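Local coordinates for 5-dehydro-2-deoxygluconokinase (Bacillus halodurans C-125, PDB 2QCV) that probably phosphorylates 5-dehydro-2-deoxy-D-gluconate with ATP, a step of myo-inositol degradation, as a member of the PfkB family of carbohydrate kinases, at the interface of chains A and B. Sequence-based numbering; all coordinates share one arbitrary frame. Chains: chain A/B, Putative 5-dehydro-2-deoxygluconokinase.

The interface of chains A and B. Residues chain A 24, 72, 98-99, 101, 103, 117; chain B 24, 72, 98-99, 101, 103, 117.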
loop_
_atom_site.group_PDB
_atom_site.type_symbol
_atom_site.label_atom_id
_atom_site.label_comp_id
_atom_site.label_asym_id
_atom_site.label_seq_id
_atom_site.Cartn_x
_atom_site.Cartn_y
_atom_site.Cartn_z
ATOM N N LEU A 24 5.092 -26.731 -3.147
ATOM C CA LEU A 24 4.055 -27.702 -2.819
ATOM C C LEU A 24 3.768 -28.440 -4.124
ATOM O O LEU A 24 3.090 -27.950 -5.015
ATOM C CB LEU A 24 2.849 -26.999 -2.222
ATOM C CG LEU A 24 3.150 -26.462 -0.796
ATOM C CD1 LEU A 24 2.255 -25.316 -0.359
ATOM C CD2 LEU A 24 3.097 -27.587 0.189
ATOM N N HIS A 72 7.288 -22.550 8.203
ATOM C CA HIS A 72 7.848 -22.695 6.878
ATOM C C HIS A 72 9.311 -22.182 6.832
ATOM O O HIS A 72 10.184 -22.845 6.287
ATOM C CB HIS A 72 6.978 -21.979 5.848
ATOM C CG HIS A 72 5.708 -22.697 5.522
ATOM N ND1 HIS A 72 5.527 -24.041 5.758
ATOM C CD2 HIS A 72 4.580 -22.268 4.907
ATOM C CE1 HIS A 72 4.317 -24.397 5.360
ATOM N NE2 HIS A 72 3.731 -23.345 4.819
ATOM N N LYS A 98 5.256 -13.494 5.095
ATOM C CA LYS A 98 5.117 -14.923 4.825
ATOM C C LYS A 98 6.118 -15.406 3.792
ATOM O O LYS A 98 6.605 -14.632 2.968
ATOM C CB LYS A 98 3.706 -15.206 4.280
ATOM C CG LYS A 98 2.590 -14.736 5.153
ATOM C CD LYS A 98 2.477 -15.533 6.410
ATOM C CE LYS A 98 1.390 -14.914 7.305
ATOM N NZ LYS A 98 1.197 -15.715 8.485
ATOM N N THR A 99 6.386 -16.708 3.826
ATOM C CA THR A 99 7.204 -17.376 2.836
ATOM C C THR A 99 6.487 -17.479 1.509
ATOM O O THR A 99 5.296 -17.791 1.461
ATOM C CB THR A 99 7.555 -18.820 3.322
ATOM O OG1 THR A 99 8.002 -18.792 4.693
ATOM C CG2 THR A 99 8.617 -19.501 2.408
ATOM N N LEU A 101 5.170 -19.214 -1.864
ATOM C CA LEU A 101 4.662 -20.579 -2.071
ATOM C C LEU A 101 4.495 -20.818 -3.553
ATOM O O LEU A 101 3.956 -19.965 -4.283
ATOM C CB LEU A 101 3.272 -20.783 -1.434
ATOM C CG LEU A 101 3.116 -20.577 0.070
ATOM C CD1 LEU A 101 1.630 -20.680 0.511
ATOM C CD2 LEU A 101 3.979 -21.573 0.821
ATOM N N PHE A 103 2.670 -23.668 -5.801
ATOM C CA PHE A 103 1.911 -24.901 -5.997
ATOM C C PHE A 103 2.109 -25.346 -7.430
ATOM O O PHE A 103 1.915 -24.553 -8.367
ATOM C CB PHE A 103 0.421 -24.675 -5.788
ATOM C CG PHE A 103 0.035 -24.352 -4.380
ATOM C CD1 PHE A 103 0.141 -23.051 -3.897
ATOM C CD2 PHE A 103 -0.493 -25.345 -3.557
ATOM C CE1 PHE A 103 -0.235 -22.768 -2.584
ATOM C CE2 PHE A 103 -0.894 -25.052 -2.261
ATOM C CZ PHE A 103 -0.746 -23.797 -1.775
ATOM N N TYR A 117 2.327 -17.735 -4.765
ATOM C CA TYR A 117 2.028 -16.741 -3.735
ATOM C C TYR A 117 3.340 -15.951 -3.566
ATOM O O TYR A 117 4.304 -16.479 -3.035
ATOM C CB TYR A 117 1.623 -17.445 -2.440
ATOM C CG TYR A 117 0.188 -17.934 -2.502
ATOM C CD1 TYR A 117 -0.191 -18.955 -3.374
ATOM C CD2 TYR A 117 -0.784 -17.348 -1.710
ATOM C CE1 TYR A 117 -1.510 -19.379 -3.431
ATOM C CE2 TYR A 117 -2.109 -17.762 -1.759
ATOM C CZ TYR A 117 -2.459 -18.778 -2.623
ATOM O OH TYR A 117 -3.777 -19.163 -2.673
ATOM N N LEU B 24 -5.024 -26.611 4.123
ATOM C CA LEU B 24 -3.984 -27.590 3.832
ATOM C C LEU B 24 -3.696 -28.279 5.163
ATOM O O LEU B 24 -3.019 -27.756 6.035
ATOM C CB LEU B 24 -2.780 -26.907 3.208
ATOM C CG LEU B 24 -3.083 -26.424 1.764
ATOM C CD1 LEU B 24 -2.190 -25.292 1.285
ATOM C CD2 LEU B 24 -3.026 -27.583 0.821
ATOM N N HIS B 72 -7.230 -22.854 -7.372
ATOM C CA HIS B 72 -7.790 -22.952 -6.042
ATOM C C HIS B 72 -9.254 -22.441 -6.015
ATOM O O HIS B 72 -10.126 -23.086 -5.446
ATOM C CB HIS B 72 -6.922 -22.196 -5.039
ATOM C CG HIS B 72 -5.650 -22.898 -4.687
ATOM N ND1 HIS B 72 -5.465 -24.250 -4.874
ATOM C CD2 HIS B 72 -4.523 -22.444 -4.088
ATOM C CE1 HIS B 72 -4.255 -24.588 -4.463
ATOM N NE2 HIS B 72 -3.671 -23.516 -3.961
ATOM N N LYS B 98 -5.221 -13.685 -4.597
ATOM C CA LYS B 98 -5.079 -15.103 -4.276
ATOM C C LYS B 98 -6.079 -15.550 -3.226
ATOM O O LYS B 98 -6.567 -14.748 -2.430
ATOM C CB LYS B 98 -3.667 -15.362 -3.720
ATOM C CG LYS B 98 -2.552 -14.922 -4.610
ATOM C CD LYS B 98 -2.437 -15.763 -5.837
ATOM C CE LYS B 98 -1.352 -15.174 -6.754
ATOM N NZ LYS B 98 -1.156 -16.018 -7.904
ATOM N N THR B 99 -6.343 -16.853 -3.212
ATOM C CA THR B 99 -7.160 -17.487 -2.198
ATOM C C THR B 99 -6.442 -17.539 -0.868
ATOM O O THR B 99 -5.250 -17.846 -0.809
ATOM C CB THR B 99 -7.506 -18.948 -2.630
ATOM O OG1 THR B 99 -7.954 -18.971 -4.002
ATOM C CG2 THR B 99 -8.567 -19.598 -1.692
ATOM N N LEU B 101 -5.121 -19.146 2.566
ATOM C CA LEU B 101 -4.610 -20.501 2.823
ATOM C C LEU B 101 -4.442 -20.686 4.313
ATOM O O LEU B 101 -3.905 -19.805 5.011
ATOM C CB LEU B 101 -3.219 -20.725 2.193
ATOM C CG LEU B 101 -3.064 -20.573 0.684
ATOM C CD1 LEU B 101 -1.577 -20.688 0.246
ATOM C CD2 LEU B 101 -3.923 -21.599 -0.031
ATOM N N PHE B 103 -2.610 -23.447 6.663
ATOM C CA PHE B 103 -1.847 -24.670 6.905
ATOM C C PHE B 103 -2.045 -25.062 8.353
ATOM O O PHE B 103 -1.853 -24.235 9.260
ATOM C CB PHE B 103 -0.359 -24.448 6.687
ATOM C CG PHE B 103 0.027 -24.175 5.269
ATOM C CD1 PHE B 103 -0.082 -22.893 4.738
ATOM C CD2 PHE B 103 0.558 -25.196 4.482
ATOM C CE1 PHE B 103 0.293 -22.657 3.416
ATOM C CE2 PHE B 103 0.958 -24.950 3.177
ATOM C CZ PHE B 103 0.807 -23.714 2.645
ATOM N N TYR B 117 -2.282 -17.554 5.411
ATOM C CA TYR B 117 -1.985 -16.598 4.345
ATOM C C TYR B 117 -3.299 -15.818 4.148
ATOM O O TYR B 117 -4.262 -16.368 3.636
ATOM C CB TYR B 117 -1.579 -17.348 3.077
ATOM C CG TYR B 117 -0.142 -17.831 3.157
ATOM C CD1 TYR B 117 0.239 -18.818 4.066
ATOM C CD2 TYR B 117 0.828 -17.271 2.344
ATOM C CE1 TYR B 117 1.559 -19.237 4.138
ATOM C CE2 TYR B 117 2.154 -17.681 2.408
ATOM C CZ TYR B 117 2.507 -18.663 3.308
ATOM O OH TYR B 117 3.826 -19.043 3.372
HETATM O O HOH W 1 5.515 -18.603 5.768
HETATM O O HOH W 2 -5.467 -18.816 -5.083
#
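With CG anti to its own carbonyl carbon (chi1 -78°), the ring of A:Tyr117 leaves strand 111-117 and reaches past the two-fold axis into chain B; A:Phe103 and A:Leu101, on strand 101-106, follow the same first torsion. The patch illustrates how two copies of one protein can lock by each inserting aromatic side chains from its strands against a loop, a helix and strands of the other, every contact recurring with the chains swapped. The pair belongs to a deposited assembly of four copies, and the structure alone does not show whether this pairing forms in solution. The phenol hydroxyl OH of A:Tyr117 donates to the backbone O of B:Thr99 at 2.7 Å, approaching in the carbonyl plane on a lone pair, at 128° to the C=O. The same OH meets a water at 3.0 Å, and that water is also held by the backbone N and the side-chain hydroxyl OG1 of B:Thr99, so one tyrosine oxygen is tied to one threonine both directly and through solvent. The ring is clamped between aliphatic groups of chain B: B:Leu101 CD1 lies over one face, 3.7 Å from the centroid, while B:Lys98 slides past in the opposite direction and lays its CB and CG along the other. A phenylalanine at A:Tyr117 would keep the ring but lose the hydroxyl, and would probably leave the carbonyl of B:Thr99 without this donor and the water with one partner fewer. Nearby, A:Phe103 crosses B:His72 at a right angle, the planes 89° apart, and the imidazole points NE2 at the middle of the phenyl face. A:Leu24 CD1 backs the opposite face within its own chain, and B:Leu24 CD1 meets the ring tip to tip at its edge, 3.7 Å from CZ of A:Phe103. At the axis A:Leu101 and B:Leu101 reach toward each other, tip to tip through CD1, and A:Leu101 CD1 also lies 3.8 Å from CE1 of B:Phe103.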